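Long-range contact in prophage Lp1 protein 11 (Lactobacillus plantarum WCFS1, PDB 3B7H), which is a phage-encoded protein of the Cro/C1 helix-turn-helix family and probably binds DNA as a transcriptional regulator: residues 7-12 against 67-73. Numbering follows the deposited sequence.
Sequences FVSEHL and FFDFPPY
Aromatic packing joins the first helix of a Cro/C1-type helix-turn-helix domain, at residues 7-12, to 67-73, the last residue of helix 64-67 and the irregular chain after it; no hydrogen bond crosses. The chain runs antiparallel to the helix overall, with CA pairs Leu-12/Phe-67 8.0 Å, His-11/Phe-70 8.2 Å and Phe-7/Pro-72 8.4 Å. His-11 (chi1 t) is central: its ring stacks face-to-face on Phe-70 (chi1 p; centroids 3.7 Å apart, planes at 14°) and turns its edge to the face of Phe-67 (centroids 5.1 Å apart, planes at 77°). Phe-67 (chi1 t) reaches Val-8 CG1 with CZ (3.8 Å) and Leu-12 CB with CE1 (4.0 Å). An inverse gamma turn at Asp-69, extended Phe-70 and Pro-71, and the cis Pro-71–Pro-72 peptide bond bring Pro-72 CD over the Phe-7 ring (3.7 Å to its centroid). Tyr-73 CE1 packs on Phe-7 CB (3.7 Å), while its hydroxyl hydrogen-bonds Asp-4. The Phe-68 ring meets that of Phe-68 of the second subunit, planes at about 0°. Inward, Val-8, Leu-12 and Phe-67 meet helix 50-60; Leu-12 also touches Met-40 of helix 34-41.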
# COMPACT_ATOMS: atom_id res chain seq x y z
N PHE A 7 -5.03 -9.85 3.63
CA PHE A 7 -5.21 -8.95 4.76
C PHE A 7 -5.94 -7.69 4.33
O PHE A 7 -6.90 -7.26 4.98
CB PHE A 7 -3.88 -8.52 5.38
CG PHE A 7 -3.29 -9.50 6.35
CD1 PHE A 7 -3.99 -9.87 7.46
CD2 PHE A 7 -2.03 -10.01 6.15
CE1 PHE A 7 -3.44 -10.75 8.37
CE2 PHE A 7 -1.47 -10.92 7.06
CZ PHE A 7 -2.17 -11.27 8.17
N VAL A 8 -5.50 -7.11 3.22
CA VAL A 8 -6.06 -5.85 2.76
C VAL A 8 -7.51 -5.99 2.30
O VAL A 8 -8.37 -5.18 2.65
CB VAL A 8 -5.16 -5.23 1.63
CG1 VAL A 8 -5.90 -4.14 0.88
CG2 VAL A 8 -3.86 -4.70 2.26
N SER A 9 -7.79 -7.02 1.50
CA SER A 9 -9.11 -7.17 0.96
C SER A 9 -10.10 -7.53 2.05
O SER A 9 -11.24 -7.06 2.03
CB SER A 9 -9.10 -8.18 -0.21
OG SER A 9 -8.68 -9.46 0.21
N GLU A 10 -9.68 -8.32 3.05
CA GLU A 10 -10.57 -8.63 4.16
C GLU A 10 -10.87 -7.39 4.98
O GLU A 10 -12.01 -7.19 5.42
CB GLU A 10 -10.00 -9.74 5.04
CG GLU A 10 -10.15 -11.08 4.38
CD GLU A 10 -9.46 -12.26 5.10
OE1 GLU A 10 -9.13 -12.12 6.30
OE2 GLU A 10 -9.29 -13.32 4.41
N HIS A 11 -9.88 -6.53 5.18
CA HIS A 11 -10.11 -5.31 5.95
C HIS A 11 -11.05 -4.38 5.19
O HIS A 11 -11.98 -3.79 5.76
CB HIS A 11 -8.78 -4.57 6.21
CG HIS A 11 -8.92 -3.42 7.14
ND1 HIS A 11 -9.40 -3.56 8.42
CD2 HIS A 11 -8.68 -2.10 6.97
CE1 HIS A 11 -9.43 -2.38 9.01
NE2 HIS A 11 -9.00 -1.48 8.15
N LEU A 12 -10.78 -4.26 3.91
CA LEU A 12 -11.59 -3.46 3.04
C LEU A 12 -13.04 -3.93 3.06
O LEU A 12 -13.94 -3.11 3.21
CB LEU A 12 -11.01 -3.48 1.64
CG LEU A 12 -11.95 -2.84 0.63
CD1 LEU A 12 -12.22 -1.38 0.99
CD2 LEU A 12 -11.32 -2.96 -0.72
N PHE A 67 -6.89 3.62 6.93
CA PHE A 67 -7.11 2.29 6.37
C PHE A 67 -6.16 1.25 6.99
O PHE A 67 -6.56 0.15 7.32
CB PHE A 67 -6.96 2.29 4.84
CG PHE A 67 -7.12 0.93 4.23
CD1 PHE A 67 -8.38 0.46 3.91
CD2 PHE A 67 -6.04 0.09 4.09
CE1 PHE A 67 -8.55 -0.82 3.40
CE2 PHE A 67 -6.20 -1.20 3.59
CZ PHE A 67 -7.45 -1.66 3.25
N PHE A 68 -4.90 1.62 7.17
CA PHE A 68 -3.90 0.68 7.61
C PHE A 68 -3.75 0.59 9.12
O PHE A 68 -2.80 -0.04 9.59
CB PHE A 68 -2.55 1.02 6.97
CG PHE A 68 -2.38 0.47 5.57
CD1 PHE A 68 -2.25 -0.90 5.37
CD2 PHE A 68 -2.33 1.31 4.48
CE1 PHE A 68 -2.09 -1.41 4.10
CE2 PHE A 68 -2.17 0.79 3.20
CZ PHE A 68 -2.05 -0.56 3.02
N ASP A 69 -4.69 1.17 9.88
CA ASP A 69 -4.67 1.10 11.33
C ASP A 69 -5.34 -0.18 11.76
O ASP A 69 -6.39 -0.16 12.41
CB ASP A 69 -5.36 2.32 11.93
CG ASP A 69 -5.15 2.48 13.43
OD1 ASP A 69 -4.36 1.71 14.06
OD2 ASP A 69 -5.81 3.41 13.99
N PHE A 70 -4.73 -1.31 11.39
CA PHE A 70 -5.15 -2.65 11.85
C PHE A 70 -3.97 -3.57 11.75
O PHE A 70 -3.06 -3.30 10.97
CB PHE A 70 -6.30 -3.22 11.02
CG PHE A 70 -5.94 -3.59 9.61
CD1 PHE A 70 -5.77 -4.91 9.26
CD2 PHE A 70 -5.82 -2.61 8.63
CE1 PHE A 70 -5.46 -5.26 7.96
CE2 PHE A 70 -5.50 -2.95 7.34
CZ PHE A 70 -5.34 -4.28 6.99
N PRO A 71 -3.96 -4.65 12.55
CA PRO A 71 -2.87 -5.64 12.52
C PRO A 71 -2.89 -6.47 11.26
O PRO A 71 -3.95 -6.84 10.82
CB PRO A 71 -3.19 -6.55 13.72
CG PRO A 71 -4.17 -5.78 14.55
CD PRO A 71 -4.96 -5.01 13.56
N PRO A 72 -1.72 -6.81 10.70
CA PRO A 72 -0.34 -6.60 11.15
C PRO A 72 0.27 -5.23 10.83
O PRO A 72 1.38 -4.94 11.27
CB PRO A 72 0.42 -7.67 10.37
CG PRO A 72 -0.31 -7.74 9.07
CD PRO A 72 -1.77 -7.52 9.41
N TYR A 73 -0.44 -4.40 10.07
CA TYR A 73 0.16 -3.22 9.47
C TYR A 73 0.40 -2.08 10.46
O TYR A 73 1.22 -1.21 10.20
CB TYR A 73 -0.68 -2.74 8.30
CG TYR A 73 -0.75 -3.75 7.20
CD1 TYR A 73 -1.91 -4.46 6.97
CD2 TYR A 73 0.36 -4.05 6.42
CE1 TYR A 73 -1.99 -5.42 5.95
CE2 TYR A 73 0.30 -5.02 5.40
CZ TYR A 73 -0.89 -5.68 5.17
OH TYR A 73 -1.00 -6.65 4.19